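Local coordinates for Vlm2 (Streptomyces tsusimaensis, PDB 6ECB), which is part of the nonribosomal peptide synthetase that makes the depsipeptide valinomycin, here its thioesterase domain, which probably oligomerises, cyclises and releases the product, at residues V239-N244 and F266-G271; H60-G65 and L288-C293; L120-L125 and R231-P236; P140-D145 and A250-A255; I55-H60 and S283-L288. All blocks are in the same frame, centred on the assembly; numbering follows the deposited sequence.

Contact 1: V239-N244 and F266-G271; sequences VFRTKN and FVDIPG
Arg241 lays its guanidinium against Phe266, whose CD2 stands 3.9 Å above the centre of that flat group, the two planes only 24° apart. A long arginine suits this place because its extended aliphatic chain, CG to NE, can lean back toward Phe266 while Arg241 NE still donates to Asp268 OD1 (3.2 Å), a salt bridge met nearly along the C-O axis. Lys243 curls back, bent at its last three torsions, to bring NZ within 3.3 Å of Asp268 OD2 from above the carboxylate plane. One acidic group thus serves two cations, and waters joining Asp268 OD1 to Arg241 NH2 and to Lys243 NZ complete the network. Beneath it the backbones pair as parallel strands: Val267 N gives to Val239 O (2.8 Å), Arg241 N to Val267 O (2.9 Å) and Ile269 N to Arg241 O (2.9 Å). Gly271 has backbone angles that would jam a side chain against the preceding carbonyl. Across the sheet, Phe240 CD2 meets Val267 CB at 3.6 Å. That apolar face, extended by Ile269, is covered by helix 281-293, while strand 134-137 flanks strand 237-241 and leaves 264-268 outermost in the chain's sheet.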
# COMPACT_ATOMS: atom_id res chain seq x y z
N VAL A 239 0.66 7.81 -11.97
CA VAL A 239 1.36 8.21 -10.75
C VAL A 239 0.56 9.35 -10.13
O VAL A 239 0.39 10.40 -10.76
CB VAL A 239 2.79 8.68 -11.06
CG1 VAL A 239 3.54 9.09 -9.79
CG2 VAL A 239 3.57 7.60 -11.83
N PHE A 240 0.07 9.16 -8.92
CA PHE A 240 -0.67 10.17 -8.19
C PHE A 240 0.27 10.68 -7.10
O PHE A 240 0.67 9.91 -6.23
CB PHE A 240 -1.96 9.59 -7.59
CG PHE A 240 -2.94 9.13 -8.63
CD1 PHE A 240 -2.83 7.86 -9.20
CD2 PHE A 240 -3.93 9.98 -9.08
CE1 PHE A 240 -3.70 7.46 -10.18
CE2 PHE A 240 -4.81 9.58 -10.08
CZ PHE A 240 -4.69 8.31 -10.63
N ARG A 241 0.63 11.97 -7.17
CA ARG A 241 1.67 12.49 -6.29
C ARG A 241 1.18 13.71 -5.53
O ARG A 241 0.58 14.62 -6.11
CB ARG A 241 2.94 12.87 -7.08
CG ARG A 241 2.67 13.78 -8.23
CD ARG A 241 3.95 14.41 -8.80
NE ARG A 241 3.68 15.07 -10.07
CZ ARG A 241 4.57 15.22 -11.05
NH1 ARG A 241 5.82 14.79 -10.91
NH2 ARG A 241 4.20 15.80 -12.17
N THR A 242 1.51 13.73 -4.25
CA THR A 242 1.27 14.90 -3.43
C THR A 242 2.32 15.96 -3.74
O THR A 242 3.33 15.69 -4.41
CB THR A 242 1.26 14.55 -1.93
OG1 THR A 242 2.52 13.99 -1.52
CG2 THR A 242 0.14 13.56 -1.62
N LYS A 243 2.07 17.18 -3.28
CA LYS A 243 2.84 18.35 -3.69
C LYS A 243 3.51 19.06 -2.52
O LYS A 243 3.86 20.23 -2.64
CB LYS A 243 1.97 19.31 -4.48
CG LYS A 243 1.38 18.71 -5.76
CD LYS A 243 2.43 17.96 -6.63
CE LYS A 243 3.57 18.87 -7.09
NZ LYS A 243 3.10 20.00 -7.94
N ASN A 244 3.76 18.36 -1.43
CA ASN A 244 4.44 18.95 -0.29
C ASN A 244 5.72 18.21 0.05
O ASN A 244 6.17 18.22 1.19
CB ASN A 244 3.51 18.98 0.92
CG ASN A 244 2.30 19.83 0.67
OD1 ASN A 244 2.42 21.01 0.36
ND2 ASN A 244 1.13 19.21 0.73
N PHE A 266 0.99 11.59 -14.89
CA PHE A 266 1.19 12.13 -13.55
C PHE A 266 -0.01 12.98 -13.17
O PHE A 266 -0.45 13.82 -13.96
CB PHE A 266 2.48 12.96 -13.48
CG PHE A 266 3.72 12.15 -13.71
CD1 PHE A 266 4.22 11.96 -14.99
CD2 PHE A 266 4.35 11.53 -12.65
CE1 PHE A 266 5.36 11.19 -15.20
CE2 PHE A 266 5.48 10.76 -12.86
CZ PHE A 266 5.98 10.59 -14.13
N VAL A 267 -0.52 12.76 -11.96
CA VAL A 267 -1.70 13.47 -11.45
C VAL A 267 -1.39 14.01 -10.07
O VAL A 267 -1.04 13.25 -9.15
CB VAL A 267 -2.93 12.54 -11.39
CG1 VAL A 267 -4.15 13.29 -10.84
CG2 VAL A 267 -3.24 11.97 -12.76
N ASP A 268 -1.52 15.32 -9.89
CA ASP A 268 -1.29 15.92 -8.58
C ASP A 268 -2.49 15.63 -7.68
O ASP A 268 -3.65 15.72 -8.12
CB ASP A 268 -1.09 17.43 -8.70
CG ASP A 268 0.24 17.83 -9.35
OD1 ASP A 268 1.10 16.99 -9.63
OD2 ASP A 268 0.43 19.03 -9.56
N ILE A 269 -2.22 15.30 -6.42
CA ILE A 269 -3.28 15.05 -5.44
C ILE A 269 -3.02 15.88 -4.19
O ILE A 269 -1.87 16.25 -3.90
CB ILE A 269 -3.40 13.55 -5.08
CG1 ILE A 269 -2.04 12.94 -4.71
CG2 ILE A 269 -3.99 12.79 -6.26
CD1 ILE A 269 -2.11 11.56 -4.06
N PRO A 270 -4.06 16.15 -3.39
CA PRO A 270 -3.87 16.91 -2.16
C PRO A 270 -3.33 16.05 -1.03
O PRO A 270 -3.26 14.83 -1.10
CB PRO A 270 -5.30 17.39 -1.83
CG PRO A 270 -6.15 16.29 -2.33
CD PRO A 270 -5.48 15.80 -3.62
N GLY A 271 -2.98 16.74 0.05
CA GLY A 271 -2.45 16.08 1.22
C GLY A 271 -0.94 15.98 1.17
O GLY A 271 -0.27 16.58 0.32
O HOH W 1 1.32 16.01 -12.03
O HOH W 2 -0.48 17.67 -2.04
O HOH W 3 3.31 18.75 -10.45

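Contact 2: H60-G65 and L288-C293; sequences HLKGFG and LLDRHC
His60, the last residue of its helix, takes part through its carbonyl: a water donates to His60 O and to Asp290 OD2, and accepts from Lys62 NZ. Leu61, the first residue to leave helical angles, turns its CD2 branch inward to lie 3.9 Å from Leu289 CB, a greasy branch suited to the buried flank of the helix. At Lys62 the backbone does the work, its N donating to the syn lone pair of Asp290 OD2 (3.0 Å, 157°), while the lysine ammonium, too far for a salt bridge, would probably favour the negative charge. Gly63 N follows with a weak, more bent bond to Asp290 OD1 (2.8 Å). Glycine fits because a CB would point at that oxygen and crowd it. Phe64 then brings its ring edge-on: CE1 lies 3.3 Å from Asp290 OD1, near the ring plane, where aromatic C-H groups are slightly positive, and CZ reaches Cys293 CB (3.9 Å). An alanine in place of Asp290 would probably loosen the loop, since both hydrogen bonds from the backbone N-H groups, and the water link, would lose their acceptor. A carboxylate gripping successive loop amides thus ties the C-terminal helix to the link between helix 55-60 and strand 67-71, within the alpha/beta-hydrolase fold of this thioesterase domain.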
# COMPACT_ATOMS: atom_id res chain seq x y z
N HIS A 60 -14.16 5.27 -0.51
CA HIS A 60 -14.50 6.51 -1.19
C HIS A 60 -14.57 6.37 -2.70
O HIS A 60 -15.22 7.21 -3.36
CB HIS A 60 -13.48 7.59 -0.83
CG HIS A 60 -13.70 8.20 0.53
ND1 HIS A 60 -13.25 7.61 1.69
CD2 HIS A 60 -14.30 9.35 0.90
CE1 HIS A 60 -13.58 8.37 2.72
NE2 HIS A 60 -14.21 9.44 2.27
N LEU A 61 -13.94 5.35 -3.27
CA LEU A 61 -13.97 5.16 -4.71
C LEU A 61 -15.37 4.83 -5.19
O LEU A 61 -16.08 4.01 -4.59
CB LEU A 61 -13.02 4.03 -5.11
CG LEU A 61 -11.55 4.34 -4.90
CD1 LEU A 61 -10.72 3.04 -5.01
CD2 LEU A 61 -11.03 5.38 -5.88
N LYS A 62 -15.77 5.48 -6.27
CA LYS A 62 -17.07 5.26 -6.88
C LYS A 62 -16.99 4.67 -8.27
O LYS A 62 -18.02 4.21 -8.78
CB LYS A 62 -17.85 6.58 -6.93
CG LYS A 62 -18.14 7.13 -5.54
CD LYS A 62 -19.14 8.29 -5.55
CE LYS A 62 -18.64 9.48 -4.72
NZ LYS A 62 -17.45 10.16 -5.36
N GLY A 63 -15.83 4.69 -8.90
CA GLY A 63 -15.72 4.32 -10.30
C GLY A 63 -15.13 2.95 -10.53
O GLY A 63 -14.74 2.63 -11.66
N PHE A 64 -15.06 2.12 -9.48
CA PHE A 64 -14.40 0.83 -9.57
C PHE A 64 -15.34 -0.27 -9.12
O PHE A 64 -16.29 -0.04 -8.36
CB PHE A 64 -13.11 0.82 -8.74
CG PHE A 64 -12.07 1.74 -9.28
CD1 PHE A 64 -12.10 3.10 -8.99
CD2 PHE A 64 -11.08 1.27 -10.11
CE1 PHE A 64 -11.14 3.96 -9.52
CE2 PHE A 64 -10.13 2.11 -10.64
CZ PHE A 64 -10.14 3.45 -10.35
N GLY A 65 -15.09 -1.46 -9.63
CA GLY A 65 -15.89 -2.61 -9.27
C GLY A 65 -15.33 -3.28 -8.03
O GLY A 65 -15.68 -2.92 -6.90
N LEU A 288 -10.03 11.66 -7.98
CA LEU A 288 -9.06 11.72 -9.07
C LEU A 288 -8.74 10.34 -9.63
O LEU A 288 -8.56 10.20 -10.85
CB LEU A 288 -7.80 12.44 -8.58
CG LEU A 288 -8.02 13.94 -8.42
CD1 LEU A 288 -6.95 14.60 -7.56
CD2 LEU A 288 -8.07 14.60 -9.77
N LEU A 289 -8.64 9.32 -8.78
CA LEU A 289 -8.50 7.95 -9.30
C LEU A 289 -9.72 7.58 -10.13
O LEU A 289 -9.59 6.96 -11.20
CB LEU A 289 -8.35 6.93 -8.18
CG LEU A 289 -6.97 6.40 -7.84
CD1 LEU A 289 -6.14 7.54 -7.30
CD2 LEU A 289 -7.08 5.27 -6.82
N ASP A 290 -10.91 7.93 -9.65
CA ASP A 290 -12.12 7.66 -10.42
C ASP A 290 -12.04 8.33 -11.78
O ASP A 290 -12.35 7.72 -12.81
CB ASP A 290 -13.36 8.17 -9.69
CG ASP A 290 -13.82 7.27 -8.56
OD1 ASP A 290 -13.43 6.09 -8.48
OD2 ASP A 290 -14.63 7.78 -7.73
N ARG A 291 -11.64 9.61 -11.80
CA ARG A 291 -11.65 10.37 -13.04
C ARG A 291 -10.63 9.84 -14.03
O ARG A 291 -10.91 9.75 -15.24
CB ARG A 291 -11.35 11.84 -12.75
CG ARG A 291 -11.26 12.73 -14.00
CD ARG A 291 -10.89 14.17 -13.63
NE ARG A 291 -11.62 14.63 -12.45
CZ ARG A 291 -11.30 15.71 -11.73
NH1 ARG A 291 -10.26 16.46 -12.08
NH2 ARG A 291 -12.03 16.04 -10.67
N HIS A 292 -9.42 9.53 -13.55
CA HIS A 292 -8.33 9.16 -14.44
C HIS A 292 -8.28 7.68 -14.77
O HIS A 292 -7.81 7.32 -15.86
CB HIS A 292 -6.99 9.58 -13.82
CG HIS A 292 -6.78 11.05 -13.87
ND1 HIS A 292 -6.23 11.69 -14.96
CD2 HIS A 292 -7.04 12.02 -12.96
CE1 HIS A 292 -6.17 12.99 -14.72
NE2 HIS A 292 -6.65 13.21 -13.51
N CYS A 293 -8.77 6.81 -13.87
CA CYS A 293 -8.61 5.37 -14.03
C CYS A 293 -9.90 4.59 -13.96
O CYS A 293 -9.92 3.44 -14.40
CB CYS A 293 -7.66 4.82 -12.96
SG CYS A 293 -5.98 5.48 -13.14
O HOH W 4 -14.70 9.09 -5.36

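Contact 3: L120-L125 and R231-P236; sequences LATMLL and RKLDIP
One helix, 120-125, runs past an irregular, fairly extended piece of chain, 231-236, with Thr122 and Leu233 closest in backbone at 6.3 Å between their CA atoms. In this alpha/beta-hydrolase fold the helix belongs to 112-126, which follows the probable nucleophile elbow, and the other segment leads into strand 237-241. Ala121, Thr122 and Leu125 share one side of the helix, being one and four residues apart, and so face the passing chain together. Small Ala121 lets Leu233 come in close, its CB 3.9 Å from Leu233 CD1. Leu233 reaches that spot because CG is anti to the backbone N (chi1 -179°), which swings the branched tip toward the helix. Ile235 meets the next turn, its CG2 lying 4.0 Å from Leu125 CD2. At the outer margin Arg231, bent at chi3, places its guanidinium flat over Thr122, whose CB stands 3.9 Å above the plane. Thr122 turns OG1 back to Tyr119 O and offers its carbon side, while Arg231 NH2 is held in a salt bridge by Asp126. The tightest spot is where two branched tips cross at about a right angle: Leu125 CD1 and Leu233 CD1 are 3.4 Å apart, closer than usual for methyl groups.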
# COMPACT_ATOMS: atom_id res chain seq x y z
N LEU A 120 5.18 -6.88 -9.01
CA LEU A 120 4.03 -7.79 -9.14
C LEU A 120 3.48 -7.76 -10.56
O LEU A 120 3.28 -8.81 -11.20
CB LEU A 120 2.95 -7.34 -8.13
CG LEU A 120 1.79 -8.19 -7.75
CD1 LEU A 120 1.14 -7.49 -6.55
CD2 LEU A 120 0.89 -8.32 -8.93
N ALA A 121 3.25 -6.56 -11.07
CA ALA A 121 2.77 -6.42 -12.44
C ALA A 121 3.74 -7.04 -13.44
O ALA A 121 3.32 -7.71 -14.39
CB ALA A 121 2.53 -4.95 -12.75
N THR A 122 5.06 -6.84 -13.25
CA THR A 122 5.99 -7.42 -14.21
C THR A 122 5.92 -8.94 -14.15
O THR A 122 5.97 -9.61 -15.19
CB THR A 122 7.44 -6.96 -14.02
OG1 THR A 122 8.03 -7.59 -12.89
CG2 THR A 122 7.54 -5.48 -13.86
N MET A 123 5.75 -9.50 -12.95
CA MET A 123 5.65 -10.94 -12.81
C MET A 123 4.38 -11.48 -13.47
O MET A 123 4.41 -12.54 -14.11
CB MET A 123 5.70 -11.34 -11.34
CG MET A 123 5.85 -12.82 -11.07
SD MET A 123 6.34 -13.10 -9.33
CE MET A 123 7.95 -12.36 -9.28
N LEU A 124 3.25 -10.79 -13.31
CA LEU A 124 2.03 -11.23 -13.98
C LEU A 124 2.21 -11.22 -15.49
O LEU A 124 1.82 -12.16 -16.17
CB LEU A 124 0.86 -10.34 -13.56
CG LEU A 124 0.43 -10.49 -12.10
CD1 LEU A 124 -0.61 -9.44 -11.76
CD2 LEU A 124 -0.11 -11.88 -11.80
N LEU A 125 2.82 -10.16 -16.03
CA LEU A 125 3.01 -10.12 -17.48
C LEU A 125 3.86 -11.29 -17.95
O LEU A 125 3.58 -11.90 -18.99
CB LEU A 125 3.67 -8.81 -17.87
CG LEU A 125 2.85 -7.55 -17.66
CD1 LEU A 125 3.74 -6.33 -17.90
CD2 LEU A 125 1.69 -7.50 -18.58
N ARG A 231 13.36 -2.84 -15.06
CA ARG A 231 12.94 -3.10 -16.44
C ARG A 231 11.77 -2.18 -16.72
O ARG A 231 11.24 -1.53 -15.82
CB ARG A 231 12.58 -4.57 -16.66
CG ARG A 231 11.33 -5.03 -15.94
CD ARG A 231 11.10 -6.51 -16.18
NE ARG A 231 9.92 -6.77 -17.00
CZ ARG A 231 9.46 -7.99 -17.26
NH1 ARG A 231 10.09 -9.04 -16.76
NH2 ARG A 231 8.37 -8.15 -18.00
N LYS A 232 11.39 -2.09 -17.99
CA LYS A 232 10.24 -1.27 -18.34
C LYS A 232 8.98 -2.13 -18.29
O LYS A 232 8.98 -3.30 -18.70
CB LYS A 232 10.37 -0.65 -19.71
CG LYS A 232 11.55 0.32 -19.88
CD LYS A 232 11.27 1.18 -21.07
CE LYS A 232 12.40 2.12 -21.41
NZ LYS A 232 11.89 3.18 -22.31
N LEU A 233 7.91 -1.54 -17.80
CA LEU A 233 6.64 -2.23 -17.65
C LEU A 233 5.76 -1.89 -18.85
O LEU A 233 5.63 -0.73 -19.23
CB LEU A 233 5.97 -1.80 -16.34
CG LEU A 233 4.64 -2.44 -16.02
CD1 LEU A 233 4.80 -3.92 -15.72
CD2 LEU A 233 4.03 -1.72 -14.82
N ASP A 234 5.18 -2.93 -19.46
CA ASP A 234 4.46 -2.77 -20.70
C ASP A 234 2.95 -2.60 -20.51
O ASP A 234 2.17 -3.13 -21.30
CB ASP A 234 4.74 -4.00 -21.59
CG ASP A 234 4.17 -3.86 -22.97
OD1 ASP A 234 4.29 -2.77 -23.53
OD2 ASP A 234 3.58 -4.84 -23.49
N ILE A 235 2.53 -1.96 -19.42
CA ILE A 235 1.16 -1.49 -19.27
C ILE A 235 1.22 -0.03 -18.81
O ILE A 235 2.26 0.42 -18.33
CB ILE A 235 0.36 -2.33 -18.26
CG1 ILE A 235 0.98 -2.26 -16.86
CG2 ILE A 235 0.28 -3.79 -18.74
CD1 ILE A 235 0.20 -3.11 -15.82
N PRO A 236 0.13 0.72 -18.95
CA PRO A 236 0.19 2.15 -18.59
C PRO A 236 0.37 2.32 -17.09
O PRO A 236 -0.19 1.57 -16.29
CB PRO A 236 -1.16 2.70 -19.04
CG PRO A 236 -1.77 1.65 -19.89
CD PRO A 236 -1.14 0.37 -19.59

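Contact 4: P140-D145 and A250-A255; sequences PPRLGD and ARLFSA
Pro140 is pressed flat onto Phe253: its CG sits 4.0 Å from the ring centroid and 10° off the normal, a CH-pi contact in which the proline's slightly positive methylenes meet the aromatic face. The same pyrrolidine turns CB to Leu252 CB (3.7 Å), so the two consecutive residues grip it. Next along the chain, Pro141 CG packs on Ala255 CB at 3.9 Å, a small methyl that lets the ring approach. Further out, Arg142 brings its aliphatic CD to Leu252 CD1 (4.1 Å), which also lies at the guanidinium edge. A type I turn from Ala250 to Phe253, closed by a weak bond, sets Leu252 and Phe253 in place. Phe253 also meets the ring of His245 and touches Asp138, the acid of a probable Ser-His-Asp triad, while His115 NE2 makes weak hydrogen bonds to the carbonyls of Pro140 and Pro141. Prolines have no N-H to satisfy, so the fit across these two loops rests on shape and dispersion, which favours rigid rings over polar side chains.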
# COMPACT_ATOMS: atom_id res chain seq x y z
N PRO A 140 8.17 7.86 -5.52
CA PRO A 140 9.05 7.73 -6.69
C PRO A 140 9.58 6.32 -6.79
O PRO A 140 9.55 5.54 -5.82
CB PRO A 140 10.20 8.71 -6.40
CG PRO A 140 9.84 9.45 -5.19
CD PRO A 140 8.87 8.57 -4.43
N PRO A 141 10.20 5.98 -7.91
CA PRO A 141 10.79 4.65 -8.00
C PRO A 141 11.96 4.48 -7.06
O PRO A 141 12.19 3.35 -6.58
CB PRO A 141 11.20 4.52 -9.48
CG PRO A 141 11.05 5.82 -10.09
CD PRO A 141 10.16 6.68 -9.21
N ARG A 142 12.69 5.55 -6.75
CA ARG A 142 13.65 5.53 -5.65
C ARG A 142 12.88 5.60 -4.34
O ARG A 142 12.23 6.61 -4.05
CB ARG A 142 14.60 6.72 -5.73
CG ARG A 142 15.67 6.56 -6.70
CD ARG A 142 16.61 7.78 -6.71
NE ARG A 142 17.49 7.90 -5.55
CZ ARG A 142 18.68 7.32 -5.45
NH1 ARG A 142 19.15 6.55 -6.42
NH2 ARG A 142 19.41 7.49 -4.35
N LEU A 143 12.96 4.55 -3.54
CA LEU A 143 12.20 4.54 -2.28
C LEU A 143 12.83 5.54 -1.31
O LEU A 143 14.05 5.64 -1.22
CB LEU A 143 12.17 3.14 -1.68
CG LEU A 143 11.35 3.01 -0.39
CD1 LEU A 143 9.89 3.49 -0.54
CD2 LEU A 143 11.37 1.57 0.11
N GLY A 144 11.98 6.30 -0.61
CA GLY A 144 12.48 7.34 0.28
C GLY A 144 13.02 6.77 1.59
O GLY A 144 12.62 5.69 2.04
N ASP A 145 13.94 7.50 2.20
CA ASP A 145 14.54 7.07 3.46
C ASP A 145 13.50 7.09 4.58
O ASP A 145 12.45 7.74 4.49
CB ASP A 145 15.73 7.94 3.83
CG ASP A 145 16.88 7.83 2.83
OD1 ASP A 145 16.72 8.31 1.69
OD2 ASP A 145 17.93 7.27 3.20
N ALA A 250 10.68 15.59 -4.59
CA ALA A 250 9.75 15.97 -5.64
C ALA A 250 10.34 15.72 -7.03
O ALA A 250 9.63 15.26 -7.93
CB ALA A 250 9.38 17.44 -5.51
N ARG A 251 11.63 16.01 -7.21
CA ARG A 251 12.26 15.86 -8.53
C ARG A 251 12.51 14.40 -8.91
O ARG A 251 13.02 14.16 -10.01
CB ARG A 251 13.57 16.65 -8.58
CG ARG A 251 14.67 16.08 -7.72
CD ARG A 251 15.98 16.84 -7.94
NE ARG A 251 15.84 18.18 -7.42
CZ ARG A 251 16.46 18.69 -6.35
NH1 ARG A 251 16.18 19.91 -5.96
NH2 ARG A 251 17.39 18.01 -5.68
N LEU A 252 12.16 13.44 -8.06
CA LEU A 252 12.39 12.03 -8.37
C LEU A 252 11.18 11.33 -8.96
O LEU A 252 11.31 10.20 -9.44
CB LEU A 252 12.84 11.26 -7.11
CG LEU A 252 14.14 11.77 -6.51
CD1 LEU A 252 14.46 10.97 -5.24
CD2 LEU A 252 15.28 11.63 -7.53
N PHE A 253 10.01 11.98 -8.97
CA PHE A 253 8.82 11.28 -9.44
C PHE A 253 8.88 11.03 -10.94
O PHE A 253 8.38 10.00 -11.41
CB PHE A 253 7.55 12.06 -9.09
CG PHE A 253 7.08 11.82 -7.68
CD1 PHE A 253 6.25 10.75 -7.40
CD2 PHE A 253 7.51 12.61 -6.64
CE1 PHE A 253 5.82 10.51 -6.10
CE2 PHE A 253 7.09 12.35 -5.33
CZ PHE A 253 6.26 11.30 -5.08
N SER A 254 9.44 11.97 -11.70
CA SER A 254 9.43 11.85 -13.16
C SER A 254 10.16 10.60 -13.63
O SER A 254 9.92 10.13 -14.76
CB SER A 254 10.04 13.10 -13.78
OG SER A 254 11.45 13.20 -13.54
N ALA A 255 11.04 10.04 -12.79
CA ALA A 255 11.76 8.84 -13.17
C ALA A 255 10.84 7.63 -13.38
O ALA A 255 11.30 6.63 -13.92
CB ALA A 255 12.85 8.55 -12.14

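Contact 5: I55-H60 and S283-L288; sequences IELARH and SEVAQL
Ala286 marks the tight heart of the contact, its CB 3.6 Å from His60 CB, where alanine's small methyl suits the close approach. Beside it Leu57, with CG anti to the backbone N (chi1 176°), sends CD1 to Ala286 CB (3.9 Å) and to Val285 CG1 (4.1 Å), a branched apolar tip suited to the buried side. Toward solvent, where His60 and Ser283 are partly exposed, the contact narrows to one ring, His60 CD2 touching Ser283 CB at 3.6 Å. The ring does not swing freely: His60 ND1 donates to Glu56 O, one turn back in its own helix (2.7 Å, 170°), with the acceptor in the ring plane. Ser283 in turn gives its OG to Pro280 O, so it offers carbon to the histidine. An alanine in place of His60 would probably thin this outer margin, since the contact with Ser283 and the tie to the Glu56 carbonyl would both be lost. The axes of the two short helical segments approach to 8.7 Å and cross at -55°. Two helices meeting thus, one after strand 40-44 and the other after the last strand, are the pair that covers one face of the central sheet in alpha/beta hydrolases.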
# COMPACT_ATOMS: atom_id res chain seq x y z
N ILE A 55 -8.27 1.01 3.30
CA ILE A 55 -9.70 0.83 3.51
C ILE A 55 -10.45 2.12 3.24
O ILE A 55 -11.50 2.11 2.60
CB ILE A 55 -9.98 0.28 4.92
CG1 ILE A 55 -9.54 -1.19 4.98
CG2 ILE A 55 -11.45 0.43 5.28
CD1 ILE A 55 -9.43 -1.70 6.41
N GLU A 56 -9.93 3.24 3.74
CA GLU A 56 -10.65 4.49 3.55
C GLU A 56 -10.71 4.87 2.07
O GLU A 56 -11.77 5.30 1.58
CB GLU A 56 -10.01 5.62 4.35
CG GLU A 56 -10.33 5.60 5.83
CD GLU A 56 -11.85 5.53 6.13
OE1 GLU A 56 -12.64 6.35 5.60
OE2 GLU A 56 -12.24 4.61 6.90
N LEU A 57 -9.61 4.68 1.34
CA LEU A 57 -9.60 4.95 -0.08
C LEU A 57 -10.64 4.09 -0.78
O LEU A 57 -11.46 4.57 -1.56
CB LEU A 57 -8.21 4.71 -0.67
CG LEU A 57 -8.09 4.87 -2.17
CD1 LEU A 57 -8.45 6.27 -2.65
CD2 LEU A 57 -6.68 4.49 -2.65
N ALA A 58 -10.63 2.80 -0.46
CA ALA A 58 -11.57 1.88 -1.10
C ALA A 58 -13.01 2.28 -0.84
O ALA A 58 -13.86 2.15 -1.72
CB ALA A 58 -11.32 0.46 -0.61
N ARG A 59 -13.30 2.80 0.37
CA ARG A 59 -14.67 3.19 0.68
C ARG A 59 -15.10 4.43 -0.08
O ARG A 59 -16.30 4.65 -0.22
CB ARG A 59 -14.84 3.44 2.19
CG ARG A 59 -14.83 2.17 3.02
CD ARG A 59 -15.69 2.39 4.27
NE ARG A 59 -15.22 3.56 4.99
CZ ARG A 59 -15.93 4.23 5.90
NH1 ARG A 59 -15.38 5.28 6.49
NH2 ARG A 59 -17.17 3.87 6.22
N HIS A 60 -14.16 5.27 -0.51
CA HIS A 60 -14.50 6.51 -1.19
C HIS A 60 -14.57 6.37 -2.70
O HIS A 60 -15.22 7.21 -3.36
CB HIS A 60 -13.48 7.59 -0.83
CG HIS A 60 -13.70 8.20 0.53
ND1 HIS A 60 -13.25 7.61 1.69
CD2 HIS A 60 -14.30 9.35 0.90
CE1 HIS A 60 -13.58 8.37 2.72
NE2 HIS A 60 -14.21 9.44 2.27
N SER A 283 -10.80 11.59 0.09
CA SER A 283 -11.96 11.72 -0.79
C SER A 283 -11.59 12.36 -2.12
O SER A 283 -12.15 12.01 -3.16
CB SER A 283 -13.08 12.53 -0.12
OG SER A 283 -12.69 13.87 0.13
N GLU A 284 -10.66 13.32 -2.10
CA GLU A 284 -10.24 13.95 -3.35
C GLU A 284 -9.30 13.04 -4.13
O GLU A 284 -9.34 13.01 -5.37
CB GLU A 284 -9.56 15.29 -3.06
CG GLU A 284 -9.43 16.16 -4.31
CD GLU A 284 -9.08 17.60 -3.98
OE1 GLU A 284 -9.34 18.04 -2.84
OE2 GLU A 284 -8.54 18.29 -4.88
N VAL A 285 -8.44 12.30 -3.42
CA VAL A 285 -7.62 11.28 -4.07
C VAL A 285 -8.51 10.29 -4.80
O VAL A 285 -8.28 9.95 -5.97
CB VAL A 285 -6.74 10.56 -3.04
CG1 VAL A 285 -5.98 9.42 -3.68
CG2 VAL A 285 -5.79 11.55 -2.38
N ALA A 286 -9.57 9.81 -4.13
CA ALA A 286 -10.50 8.87 -4.73
C ALA A 286 -11.17 9.47 -5.97
O ALA A 286 -11.32 8.79 -6.99
CB ALA A 286 -11.57 8.45 -3.70
N GLN A 287 -11.62 10.73 -5.88
CA GLN A 287 -12.26 11.38 -7.02
C GLN A 287 -11.33 11.41 -8.22
O GLN A 287 -11.76 11.22 -9.36
CB GLN A 287 -12.69 12.79 -6.62
CG GLN A 287 -13.26 13.64 -7.72
CD GLN A 287 -13.87 14.94 -7.18
OE1 GLN A 287 -14.67 14.92 -6.23
NE2 GLN A 287 -13.47 16.07 -7.76
N LEU A 288 -10.03 11.66 -7.98
CA LEU A 288 -9.06 11.72 -9.07
C LEU A 288 -8.74 10.34 -9.63
O LEU A 288 -8.56 10.20 -10.85
CB LEU A 288 -7.80 12.44 -8.58
CG LEU A 288 -8.02 13.94 -8.42
CD1 LEU A 288 -6.95 14.60 -7.56
CD2 LEU A 288 -8.07 14.60 -9.77

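Contact 5 is the most buried of the five; the others each combine a buried part with a solvent margin. Contacts 2 and 5 share His60, Leu288 and helix 281-293, and the same helix covers the apolar face of contact 1, so these three form one layered block. On the opposite face of the sheet contact 4 touches contact 1 through Phe253, close to the probable triad. Contact 3 stands apart, joined to contact 1 only by chain continuity. Chemistry follows place: backbone pairing and ion pairs at the outer strand of contact 1, a carboxylate binding amides in contact 2, and chiefly apolar fits in contacts 3, 4 and 5.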